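PDB 3QC0: sugar isomerase from Sinorhizobium meliloti, which isomerises sugars, probably between aldose and ketose forms, and binds zinc in a xylose isomerase-like TIM barrel. Local coordinates for the interface of chains A and B. Residues are numbered along the deposited sequence; one frame, centred on the assembly and turned at random. Chains: chain A/B, sugar isomerase.

Contact 1: the interface of chains A and B. Residues chain A 145-147, 183, 208; chain B 145-147.
Over the centre of the A:Trp183 indole lies the pyrrolidine ring of B:Pro146, whose CB is 3.7 Å from the centroid of the six-membered ring in a CH-pi contact. The proline CG reaches further along the same face, 3.6 Å from CZ3 of A:Trp183. This rigid ring suits the aromatic face, pressing C-H groups on it at little entropic cost. The imidazole of A:His145 carries the selenomethionine methyl CE of A:Met147 near the rim of one face. At its edge, ND1 accepts a nearly straight hydrogen bond from the backbone N of A:Met147 in the ring plane, 174° at H, which helps to fix the ring's rotation. This turns CE1 toward the partner, 3.5 Å from N of B:Met147, and NE2 toward a water bridging to the carbonyl O of B:Pro146. That water lies 3.2 Å above the A:Trp208 ring plane, toward its rim; CZ2 of A:Trp208 meets the carbonyl O of B:Met147 at 3.4 Å, and its NE1 reaches that O through another water. The A:His145 side chain swings away from its own backbone N (chi1 -162°), carrying the ring across to chain B; B:His145 does likewise. A:Pro146 and B:Pro146 cross at about a right angle, CG to CG 3.7 Å. With a serine in place of A:Trp183, B:Pro146 would probably lose the flat surface it rests on. The patch centres a two-fold interface and probably helps to hold the barrels together as a dimer.

Contact 2: the interface of chains A and B. Residues chain A 182, 208, 210-211, 226; chain B 107, 111, 150-151.
The methyl CB of B:Ala150 is held among several apolar groups of chain A. CG2 of A:Val210 lies 3.6 Å from CB of B:Ala150, and CD1 of A:Trp208, CH2 of A:Trp182 and CG2 of A:Val226 close round the same methyl. An alanine suits so tight a place because its small side chain lets the backbone come close: N of B:Ala150 lies at the edge of the A:Trp182 indole, in its plane. Beside this, A:Val226 crosses B:Leu107 at a slant, CB to CD1 3.6 Å. CG1 of A:Val210, anti to the backbone N (chi1 173°), runs alongside CB of B:Asp151. Farther out, a water joins the chains, with the indole NE1 of A:Trp208 on one side and both N of B:Ala150 and the carboxylate OD1 of B:Asp151 on the other, the last at 2.9 Å. Within chain A the two tryptophans probably help to position each other, NE1 of A:Trp182 standing over the rim of the A:Trp208 ring and CB of A:Trp208 over that of A:Trp182. All belong to loops: A:Trp182 follows helix 178-181, A:Trp208 and A:Val210 strand 200-205, B:Leu107 strand 100-103, and B:Ala150 and B:Asp151 the 3-10 helix 146-148, while A:Val226 precedes helix 229-238.

Contact 3: the interface of chains A and B. Residues chain A 107, 111-112, 114, 150; chain B 182, 208, 210, 226.
B:Val226 and A:Leu107 form an apolar centre between loops of two xylose isomerase-like TIM barrels. CD1 of A:Leu107 packs against CB of B:Val226 at 3.6 Å and also meets its CG2 branch. That branch sits between the backbone N and the carbonyl carbon of B:Val226, with CG1 at chi1 -59°, and points on to CB of A:Ala150. Beta-branched valine suits the spot because its short, stiff side chain can fill the angle between leucine and alanine. CB of A:Ala150 also lies 3.8 Å from CH2 of B:Trp182, with CG2 of B:Val210 on the other side, 3.6 Å from the same CB. At the next carbon of the same benzo edge, CD1 of A:Ile114 lies 4.1 Å from CZ3 of B:Trp182, the two side chains crossing at about a right angle; the isoleucine opens helix 114-135. A leucine replacing B:Trp182 would probably open a gap between A:Ile114 and A:Ala150, because the broad indole reaches both. Toward the rim, the aliphatic start of A:Lys112 lies against the backbone of B:Val226, its CB 3.4 Å from the carbonyl O. A water 2.8 Å from O of B:Val226 bridges it to the carbonyl O of A:Lys112. A second water links N of A:Ala150 with the indole NE1 of B:Trp208.

Contact 4: the interface of chains A and B. Residues chain A 114, 118, 146, 149-150, 156; chain B 145, 182-183.
A:Pro146 and A:Ala149 pack against the consecutive tryptophans B:Trp182 and B:Trp183. CB of A:Pro146 stands over the centre of the B:Trp183 indole, 3.6 Å from CD2, in a CH-pi contact. CB of A:Ala149 reaches both tryptophans, at 3.8 Å from CB of B:Trp183 and 3.9 Å from CH2 of B:Trp182; a methyl group is small enough to settle between them. B:Trp183 places its CG between its backbone N and carbonyl carbon (chi1 63°), turning the indole face toward the proline while its own CB lies over the centre of the B:Trp182 ring. At the margin, CB of A:Asn156 approaches CE3 of B:Trp183. The polar rim is built on A:Arg118, a long residue that can reach across from helix 114-135 and present several N-H groups together. Its NH2 donates to the carbonyl O of B:Trp183 at 2.8 Å, a somewhat bent bond (152° at H) whose donor is tilted from the carbonyl plane. The same NH2 also donates to OD1 of A:Asn156 at 3.1 Å, in the carbonyl plane and on a lone pair, so the amide helps to orient the guanidinium. CG1 of A:Ile114 covers one guanidinium face, while NH1 reaches O of B:Trp182 through a water. The contact thus joins an aromatic grip to a direct polar link between subunits, and probably fixes the register of the two barrels.

Contact 1: the interface of chains A and B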
loop_
_atom_site.group_PDB
_atom_site.type_symbol
_atom_site.label_atom_id
_atom_site.label_comp_id
_atom_site.label_asym_id
_atom_site.label_seq_id
_atom_site.Cartn_x
_atom_site.Cartn_y
_atom_site.Cartn_z
ATOM N N HIS A 145 4.869 -2.425 -3.656
ATOM C CA HIS A 145 3.645 -1.919 -3.112
ATOM C C HIS A 145 3.674 -2.090 -1.594
ATOM O O HIS A 145 4.057 -3.142 -1.096
ATOM C CB HIS A 145 2.445 -2.674 -3.656
ATOM C CG HIS A 145 1.173 -1.937 -3.481
ATOM N ND1 HIS A 145 0.518 -1.866 -2.263
ATOM C CD2 HIS A 145 0.424 -1.243 -4.375
ATOM C CE1 HIS A 145 -0.603 -1.158 -2.433
ATOM N NE2 HIS A 145 -0.653 -0.722 -3.684
ATOM N N PRO A 146 3.173 -1.082 -0.872
ATOM C CA PRO A 146 3.124 -1.192 0.577
ATOM C C PRO A 146 2.452 -2.443 1.142
ATOM O O PRO A 146 2.781 -2.845 2.251
ATOM C CB PRO A 146 2.375 0.090 1.000
ATOM C CG PRO A 146 2.884 1.103 -0.014
ATOM C CD PRO A 146 3.017 0.311 -1.325
HETATM N N MSE A 147 1.525 -3.064 0.409
HETATM C CA MSE A 147 0.896 -4.282 0.900
HETATM C C MSE A 147 1.857 -5.440 1.062
HETATM O O MSE A 147 1.527 -6.394 1.766
HETATM C CB MSE A 147 -0.316 -4.714 0.057
HETATM C CG MSE A 147 0.001 -5.114 -1.305
HETATM SE SE MSE A 147 -1.783 -5.347 -2.266
HETATM C CE MSE A 147 -1.026 -5.195 -4.003
ATOM N N TRP A 183 0.126 4.822 -6.987
ATOM C CA TRP A 183 -0.692 5.461 -5.948
ATOM C C TRP A 183 0.026 6.555 -5.191
ATOM O O TRP A 183 -0.576 7.319 -4.456
ATOM C CB TRP A 183 -1.174 4.334 -4.944
ATOM C CG TRP A 183 0.019 3.765 -4.306
ATOM C CD1 TRP A 183 0.761 2.710 -4.783
ATOM C CD2 TRP A 183 0.764 4.298 -3.208
ATOM N NE1 TRP A 183 1.885 2.549 -4.044
ATOM C CE2 TRP A 183 1.935 3.517 -3.083
ATOM C CE3 TRP A 183 0.546 5.347 -2.283
ATOM C CZ2 TRP A 183 2.889 3.749 -2.111
ATOM C CZ3 TRP A 183 1.502 5.577 -1.327
ATOM C CH2 TRP A 183 2.660 4.790 -1.248
ATOM N N TRP A 208 -3.581 -1.643 -12.509
ATOM C CA TRP A 208 -4.261 -1.841 -11.243
ATOM C C TRP A 208 -5.753 -1.944 -11.486
ATOM O O TRP A 208 -6.376 -0.980 -11.915
ATOM C CB TRP A 208 -3.930 -0.681 -10.268
ATOM C CG TRP A 208 -4.544 -0.931 -8.911
ATOM C CD1 TRP A 208 -5.837 -0.645 -8.525
ATOM C CD2 TRP A 208 -3.933 -1.559 -7.779
ATOM N NE1 TRP A 208 -6.030 -1.017 -7.224
ATOM C CE2 TRP A 208 -4.883 -1.588 -6.745
ATOM C CE3 TRP A 208 -2.673 -2.026 -7.513
ATOM C CZ2 TRP A 208 -4.604 -2.132 -5.507
ATOM C CZ3 TRP A 208 -2.397 -2.586 -6.299
ATOM C CH2 TRP A 208 -3.348 -2.606 -5.292
ATOM N N HIS B 145 -4.694 2.701 3.691
ATOM C CA HIS B 145 -3.649 1.912 3.111
ATOM C C HIS B 145 -3.642 2.141 1.601
ATOM O O HIS B 145 -4.692 2.141 0.969
ATOM C CB HIS B 145 -3.866 0.432 3.371
ATOM C CG HIS B 145 -2.636 -0.372 3.187
ATOM N ND1 HIS B 145 -2.151 -0.709 1.935
ATOM C CD2 HIS B 145 -1.792 -0.917 4.100
ATOM C CE1 HIS B 145 -1.051 -1.451 2.101
ATOM N NE2 HIS B 145 -0.782 -1.541 3.396
ATOM N N PRO B 146 -2.442 2.236 1.019
ATOM C CA PRO B 146 -2.354 2.407 -0.423
ATOM C C PRO B 146 -3.117 1.394 -1.276
ATOM O O PRO B 146 -3.493 1.722 -2.394
ATOM C CB PRO B 146 -0.835 2.340 -0.691
ATOM C CG PRO B 146 -0.265 3.029 0.540
ATOM C CD PRO B 146 -1.180 2.587 1.694
HETATM N N MSE B 147 -3.354 0.179 -0.777
HETATM C CA MSE B 147 -4.114 -0.795 -1.546
HETATM C C MSE B 147 -5.548 -0.382 -1.803
HETATM O O MSE B 147 -6.177 -0.942 -2.700
HETATM C CB MSE B 147 -4.071 -2.207 -0.938
HETATM C CG MSE B 147 -4.721 -2.333 0.358
HETATM SE SE MSE B 147 -4.266 -4.195 1.052
HETATM C CE MSE B 147 -4.656 -3.768 2.862
HETATM O O HOH W 1 -2.832 0.669 -4.870
HETATM O O HOH W 2 1.271 -3.132 4.556
HETATM O O HOH W 3 -7.614 0.199 -4.711
#

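Contact 2: the interface of chains A and B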
loop_
_atom_site.group_PDB
_atom_site.type_symbol
_atom_site.label_atom_id
_atom_site.label_comp_id
_atom_site.label_asym_id
_atom_site.label_seq_id
_atom_site.Cartn_x
_atom_site.Cartn_y
_atom_site.Cartn_z
ATOM N N TRP A 182 2.103 3.546 -8.464
ATOM C CA TRP A 182 1.159 4.437 -9.156
ATOM C C TRP A 182 0.392 5.347 -8.179
ATOM O O TRP A 182 0.028 6.460 -8.531
ATOM C CB TRP A 182 0.154 3.662 -10.001
ATOM C CG TRP A 182 -0.857 2.941 -9.208
ATOM C CD1 TRP A 182 -0.735 1.738 -8.617
ATOM C CD2 TRP A 182 -2.152 3.449 -8.836
ATOM N NE1 TRP A 182 -1.885 1.438 -7.909
ATOM C CE2 TRP A 182 -2.771 2.477 -8.046
ATOM C CE3 TRP A 182 -2.831 4.599 -9.154
ATOM C CZ2 TRP A 182 -4.071 2.645 -7.524
ATOM C CZ3 TRP A 182 -4.086 4.798 -8.633
ATOM C CH2 TRP A 182 -4.714 3.811 -7.818
ATOM N N TRP A 208 -3.581 -1.643 -12.509
ATOM C CA TRP A 208 -4.261 -1.841 -11.243
ATOM C C TRP A 208 -5.753 -1.944 -11.486
ATOM O O TRP A 208 -6.376 -0.980 -11.915
ATOM C CB TRP A 208 -3.930 -0.681 -10.268
ATOM C CG TRP A 208 -4.544 -0.931 -8.911
ATOM C CD1 TRP A 208 -5.837 -0.645 -8.525
ATOM C CD2 TRP A 208 -3.933 -1.559 -7.779
ATOM N NE1 TRP A 208 -6.030 -1.017 -7.224
ATOM C CE2 TRP A 208 -4.883 -1.588 -6.745
ATOM C CE3 TRP A 208 -2.673 -2.026 -7.513
ATOM C CZ2 TRP A 208 -4.604 -2.132 -5.507
ATOM C CZ3 TRP A 208 -2.397 -2.586 -6.299
ATOM C CH2 TRP A 208 -3.348 -2.606 -5.292
ATOM N N VAL A 210 -9.859 -2.554 -10.861
ATOM C CA VAL A 210 -10.927 -2.238 -9.914
ATOM C C VAL A 210 -12.105 -3.206 -10.173
ATOM O O VAL A 210 -12.768 -3.102 -11.202
ATOM C CB VAL A 210 -11.392 -0.755 -10.010
ATOM C CG1 VAL A 210 -12.637 -0.508 -9.111
ATOM C CG2 VAL A 210 -10.221 0.198 -9.647
ATOM N N PRO A 211 -12.366 -4.124 -9.236
ATOM C CA PRO A 211 -11.623 -4.412 -8.017
ATOM C C PRO A 211 -10.364 -5.214 -8.315
ATOM O O PRO A 211 -10.254 -5.845 -9.379
ATOM C CB PRO A 211 -12.590 -5.291 -7.230
ATOM C CG PRO A 211 -13.296 -6.052 -8.326
ATOM C CD PRO A 211 -13.536 -5.031 -9.382
ATOM N N VAL A 226 -6.792 1.270 -13.893
ATOM C CA VAL A 226 -6.934 2.695 -13.634
ATOM C C VAL A 226 -5.657 3.497 -13.634
ATOM O O VAL A 226 -5.691 4.703 -13.358
ATOM C CB VAL A 226 -7.636 2.926 -12.280
ATOM C CG1 VAL A 226 -9.002 2.275 -12.300
ATOM C CG2 VAL A 226 -6.746 2.491 -11.113
ATOM N N LEU B 107 -11.125 6.875 -7.127
ATOM C CA LEU B 107 -11.291 7.526 -8.410
ATOM C C LEU B 107 -12.774 7.594 -8.780
ATOM O O LEU B 107 -13.510 6.624 -8.545
ATOM C CB LEU B 107 -10.526 6.740 -9.493
ATOM C CG LEU B 107 -9.016 6.884 -9.405
ATOM C CD1 LEU B 107 -8.373 5.646 -10.101
ATOM C CD2 LEU B 107 -8.528 8.172 -10.060
ATOM N N SER B 111 -12.282 7.097 -14.466
ATOM C CA SER B 111 -11.174 8.004 -14.509
ATOM C C SER B 111 -9.875 7.350 -14.077
ATOM O O SER B 111 -9.859 6.432 -13.237
ATOM C CB SER B 111 -11.455 9.199 -13.583
ATOM O OG SER B 111 -10.372 10.148 -13.609
ATOM N N ALA B 150 -7.510 3.141 -5.321
ATOM C CA ALA B 150 -8.304 3.270 -6.544
ATOM C C ALA B 150 -9.788 3.372 -6.298
ATOM O O ALA B 150 -10.482 4.009 -7.066
ATOM C CB ALA B 150 -8.039 2.094 -7.516
ATOM N N ASP B 151 -10.256 2.657 -5.285
ATOM C CA ASP B 151 -11.685 2.419 -5.150
ATOM C C ASP B 151 -12.291 2.699 -3.796
ATOM O O ASP B 151 -13.512 2.540 -3.674
ATOM C CB ASP B 151 -12.023 1.023 -5.656
ATOM C CG ASP B 151 -11.322 -0.072 -4.929
ATOM O OD1 ASP B 151 -10.442 0.168 -4.077
ATOM O OD2 ASP B 151 -11.708 -1.250 -5.227
HETATM O O HOH W 4 -7.614 0.199 -4.711
#

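Contact 3: the interface of chains A and B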
loop_
_atom_site.group_PDB
_atom_site.type_symbol
_atom_site.label_atom_id
_atom_site.label_comp_id
_atom_site.label_asym_id
_atom_site.label_seq_id
_atom_site.Cartn_x
_atom_site.Cartn_y
_atom_site.Cartn_z
ATOM N N LEU A 107 10.156 -8.403 6.932
ATOM C CA LEU A 107 10.664 -8.515 8.284
ATOM C C LEU A 107 11.325 -9.879 8.489
ATOM O O LEU A 107 10.804 -10.893 8.002
ATOM C CB LEU A 107 9.507 -8.348 9.288
ATOM C CG LEU A 107 8.991 -6.923 9.400
ATOM C CD1 LEU A 107 7.527 -6.981 9.931
ATOM C CD2 LEU A 107 9.857 -6.075 10.327
ATOM N N SER A 111 10.022 -10.664 14.012
ATOM C CA SER A 111 10.347 -9.309 14.342
ATOM C C SER A 111 9.248 -8.339 13.951
ATOM O O SER A 111 8.516 -8.550 12.967
ATOM C CB SER A 111 11.643 -8.903 13.621
ATOM O OG SER A 111 12.018 -7.551 13.939
ATOM N N LYS A 112 9.143 -7.263 14.736
ATOM C CA LYS A 112 8.297 -6.117 14.445
ATOM C C LYS A 112 9.128 -4.899 14.094
ATOM O O LYS A 112 8.597 -3.802 13.886
ATOM C CB LYS A 112 7.449 -5.759 15.686
ATOM C CG LYS A 112 6.664 -6.954 16.223
ATOM C CD LYS A 112 5.778 -6.504 17.393
ATOM C CE LYS A 112 5.144 -7.684 18.134
ATOM N NZ LYS A 112 4.233 -8.481 17.297
ATOM N N ILE A 114 10.620 -2.858 11.888
ATOM C CA ILE A 114 10.645 -2.521 10.466
ATOM C C ILE A 114 11.825 -1.612 10.130
ATOM O O ILE A 114 12.453 -1.768 9.071
ATOM C CB ILE A 114 9.292 -1.954 9.992
ATOM C CG1 ILE A 114 9.159 -1.939 8.488
ATOM C CG2 ILE A 114 9.042 -0.521 10.580
ATOM C CD1 ILE A 114 9.084 -3.306 7.817
ATOM N N ALA A 150 5.457 -6.380 4.909
ATOM C CA ALA A 150 5.777 -7.257 6.036
ATOM C C ALA A 150 6.539 -8.497 5.645
ATOM O O ALA A 150 7.322 -8.994 6.432
ATOM C CB ALA A 150 4.500 -7.677 6.806
ATOM N N TRP B 182 1.296 1.816 9.146
ATOM C CA TRP B 182 2.422 1.214 9.875
ATOM C C TRP B 182 3.680 1.077 8.996
ATOM O O TRP B 182 4.793 1.145 9.499
ATOM C CB TRP B 182 2.069 -0.154 10.447
ATOM C CG TRP B 182 1.953 -1.212 9.428
ATOM C CD1 TRP B 182 0.891 -1.490 8.648
ATOM C CD2 TRP B 182 3.010 -2.094 9.008
ATOM N NE1 TRP B 182 1.202 -2.515 7.772
ATOM C CE2 TRP B 182 2.500 -2.905 7.991
ATOM C CE3 TRP B 182 4.297 -2.287 9.448
ATOM C CZ2 TRP B 182 3.273 -3.904 7.363
ATOM C CZ3 TRP B 182 5.078 -3.234 8.832
ATOM C CH2 TRP B 182 4.560 -4.054 7.787
ATOM N N TRP B 208 -1.341 -6.121 11.521
ATOM C CA TRP B 208 -1.079 -6.583 10.171
ATOM C C TRP B 208 -0.552 -8.004 10.220
ATOM O O TRP B 208 0.531 -8.242 10.741
ATOM C CB TRP B 208 -0.075 -5.637 9.464
ATOM C CG TRP B 208 0.123 -6.044 8.023
ATOM C CD1 TRP B 208 0.983 -7.013 7.550
ATOM C CD2 TRP B 208 -0.575 -5.553 6.873
ATOM N NE1 TRP B 208 0.882 -7.105 6.190
ATOM C CE2 TRP B 208 -0.071 -6.228 5.750
ATOM C CE3 TRP B 208 -1.508 -4.570 6.673
ATOM C CZ2 TRP B 208 -0.538 -5.980 4.475
ATOM C CZ3 TRP B 208 -1.990 -4.335 5.419
ATOM C CH2 TRP B 208 -1.481 -5.013 4.322
ATOM N N VAL B 210 0.753 -11.812 9.033
ATOM C CA VAL B 210 1.606 -12.468 8.043
ATOM C C VAL B 210 1.222 -13.964 7.987
ATOM O O VAL B 210 1.485 -14.699 8.936
ATOM C CB VAL B 210 3.122 -12.291 8.350
ATOM C CG1 VAL B 210 3.985 -13.142 7.373
ATOM C CG2 VAL B 210 3.508 -10.789 8.299
ATOM N N VAL B 226 2.497 -8.045 13.031
ATOM C CA VAL B 226 3.863 -7.540 13.017
ATOM C C VAL B 226 4.026 -6.069 13.306
ATOM O O VAL B 226 5.151 -5.556 13.249
ATOM C CB VAL B 226 4.528 -7.830 11.656
ATOM C CG1 VAL B 226 4.535 -9.322 11.403
ATOM C CG2 VAL B 226 3.886 -7.004 10.538
HETATM O O HOH W 5 2.941 -7.572 3.772
HETATM O O HOH W 6 6.677 -3.595 11.978
#

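Contact 4: the interface of chains A and B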
loop_
_atom_site.group_PDB
_atom_site.type_symbol
_atom_site.label_atom_id
_atom_site.label_comp_id
_atom_site.label_asym_id
_atom_site.label_seq_id
_atom_site.Cartn_x
_atom_site.Cartn_y
_atom_site.Cartn_z
ATOM N N ILE A 114 10.620 -2.858 11.888
ATOM C CA ILE A 114 10.645 -2.521 10.466
ATOM C C ILE A 114 11.825 -1.612 10.130
ATOM O O ILE A 114 12.453 -1.768 9.071
ATOM C CB ILE A 114 9.292 -1.954 9.992
ATOM C CG1 ILE A 114 9.159 -1.939 8.488
ATOM C CG2 ILE A 114 9.042 -0.521 10.580
ATOM C CD1 ILE A 114 9.084 -3.306 7.817
ATOM N N ARG A 118 14.871 -2.532 7.451
ATOM C CA ARG A 118 15.300 -1.616 6.404
ATOM C C ARG A 118 16.799 -1.335 6.478
ATOM O O ARG A 118 17.450 -1.278 5.432
ATOM C CB ARG A 118 14.457 -0.343 6.474
ATOM C CG ARG A 118 13.045 -0.628 5.978
ATOM C CD ARG A 118 12.022 0.429 6.360
ATOM N NE ARG A 118 10.798 0.138 5.648
ATOM C CZ ARG A 118 9.578 0.526 5.984
ATOM N NH1 ARG A 118 9.410 1.369 6.975
ATOM N NH2 ARG A 118 8.542 0.131 5.263
ATOM N N PRO A 146 3.173 -1.082 -0.872
ATOM C CA PRO A 146 3.124 -1.192 0.577
ATOM C C PRO A 146 2.452 -2.443 1.142
ATOM O O PRO A 146 2.781 -2.845 2.251
ATOM C CB PRO A 146 2.375 0.090 1.000
ATOM C CG PRO A 146 2.884 1.103 -0.014
ATOM C CD PRO A 146 3.017 0.311 -1.325
ATOM N N ALA A 149 4.957 -5.025 2.420
ATOM C CA ALA A 149 5.972 -4.574 3.365
ATOM C C ALA A 149 6.412 -5.613 4.368
ATOM O O ALA A 149 7.572 -5.650 4.751
ATOM C CB ALA A 149 5.526 -3.266 4.093
ATOM N N ALA A 150 5.457 -6.380 4.909
ATOM C CA ALA A 150 5.777 -7.257 6.036
ATOM C C ALA A 150 6.539 -8.497 5.645
ATOM O O ALA A 150 7.322 -8.994 6.432
ATOM C CB ALA A 150 4.500 -7.677 6.806
ATOM N N ASN A 156 9.322 0.407 0.181
ATOM C CA ASN A 156 7.940 0.588 -0.230
ATOM C C ASN A 156 7.554 1.894 -0.881
ATOM O O ASN A 156 6.378 2.070 -1.222
ATOM C CB ASN A 156 7.046 0.351 0.984
ATOM C CG ASN A 156 7.238 -1.035 1.539
ATOM O OD1 ASN A 156 7.796 -1.208 2.625
ATOM N ND2 ASN A 156 6.849 -2.052 0.745
ATOM N N HIS B 145 -4.694 2.701 3.691
ATOM C CA HIS B 145 -3.649 1.912 3.111
ATOM C C HIS B 145 -3.642 2.141 1.601
ATOM O O HIS B 145 -4.692 2.141 0.969
ATOM C CB HIS B 145 -3.866 0.432 3.371
ATOM C CG HIS B 145 -2.636 -0.372 3.187
ATOM N ND1 HIS B 145 -2.151 -0.709 1.935
ATOM C CD2 HIS B 145 -1.792 -0.917 4.100
ATOM C CE1 HIS B 145 -1.051 -1.451 2.101
ATOM N NE2 HIS B 145 -0.782 -1.541 3.396
ATOM N N TRP B 182 1.296 1.816 9.146
ATOM C CA TRP B 182 2.422 1.214 9.875
ATOM C C TRP B 182 3.680 1.077 8.996
ATOM O O TRP B 182 4.793 1.145 9.499
ATOM C CB TRP B 182 2.069 -0.154 10.447
ATOM C CG TRP B 182 1.953 -1.212 9.428
ATOM C CD1 TRP B 182 0.891 -1.490 8.648
ATOM C CD2 TRP B 182 3.010 -2.094 9.008
ATOM N NE1 TRP B 182 1.202 -2.515 7.772
ATOM C CE2 TRP B 182 2.500 -2.905 7.991
ATOM C CE3 TRP B 182 4.297 -2.287 9.448
ATOM C CZ2 TRP B 182 3.273 -3.904 7.363
ATOM C CZ3 TRP B 182 5.078 -3.234 8.832
ATOM C CH2 TRP B 182 4.560 -4.054 7.787
ATOM N N TRP B 183 3.461 0.837 7.707
ATOM C CA TRP B 183 4.505 0.555 6.714
ATOM C C TRP B 183 5.258 1.782 6.252
ATOM O O TRP B 183 6.286 1.689 5.603
ATOM C CB TRP B 183 3.821 -0.158 5.475
ATOM C CG TRP B 183 2.867 0.789 4.886
ATOM C CD1 TRP B 183 1.548 0.934 5.247
ATOM C CD2 TRP B 183 3.147 1.871 3.993
ATOM N NE1 TRP B 183 1.002 2.006 4.624
ATOM C CE2 TRP B 183 1.955 2.620 3.865
ATOM C CE3 TRP B 183 4.284 2.273 3.253
ATOM C CZ2 TRP B 183 1.860 3.743 3.065
ATOM C CZ3 TRP B 183 4.184 3.394 2.469
ATOM C CH2 TRP B 183 2.988 4.121 2.382
HETATM O O HOH W 7 7.280 2.282 8.864
HETATM O O HOH W 8 1.271 -3.132 4.556
#

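Contact 1 lies near the middle of the interface, its C-alpha centre about 11 Å from that of contact 2 and 10 Å from that of contact 4. Contacts 2 and 3 are about 26 Å apart at opposite ends, where the two-fold symmetry repeats much of the same packing with the chains exchanged. Contacts 3 and 4 nearly merge, 7 Å between centres, through A:Ile114, A:Ala150 and B:Trp182. A:Trp208 ties contact 1 to contact 2, while A:Pro146 and B:His145 tie it to contact 4. Together they form one continuous seam, consistent with a symmetric dimer.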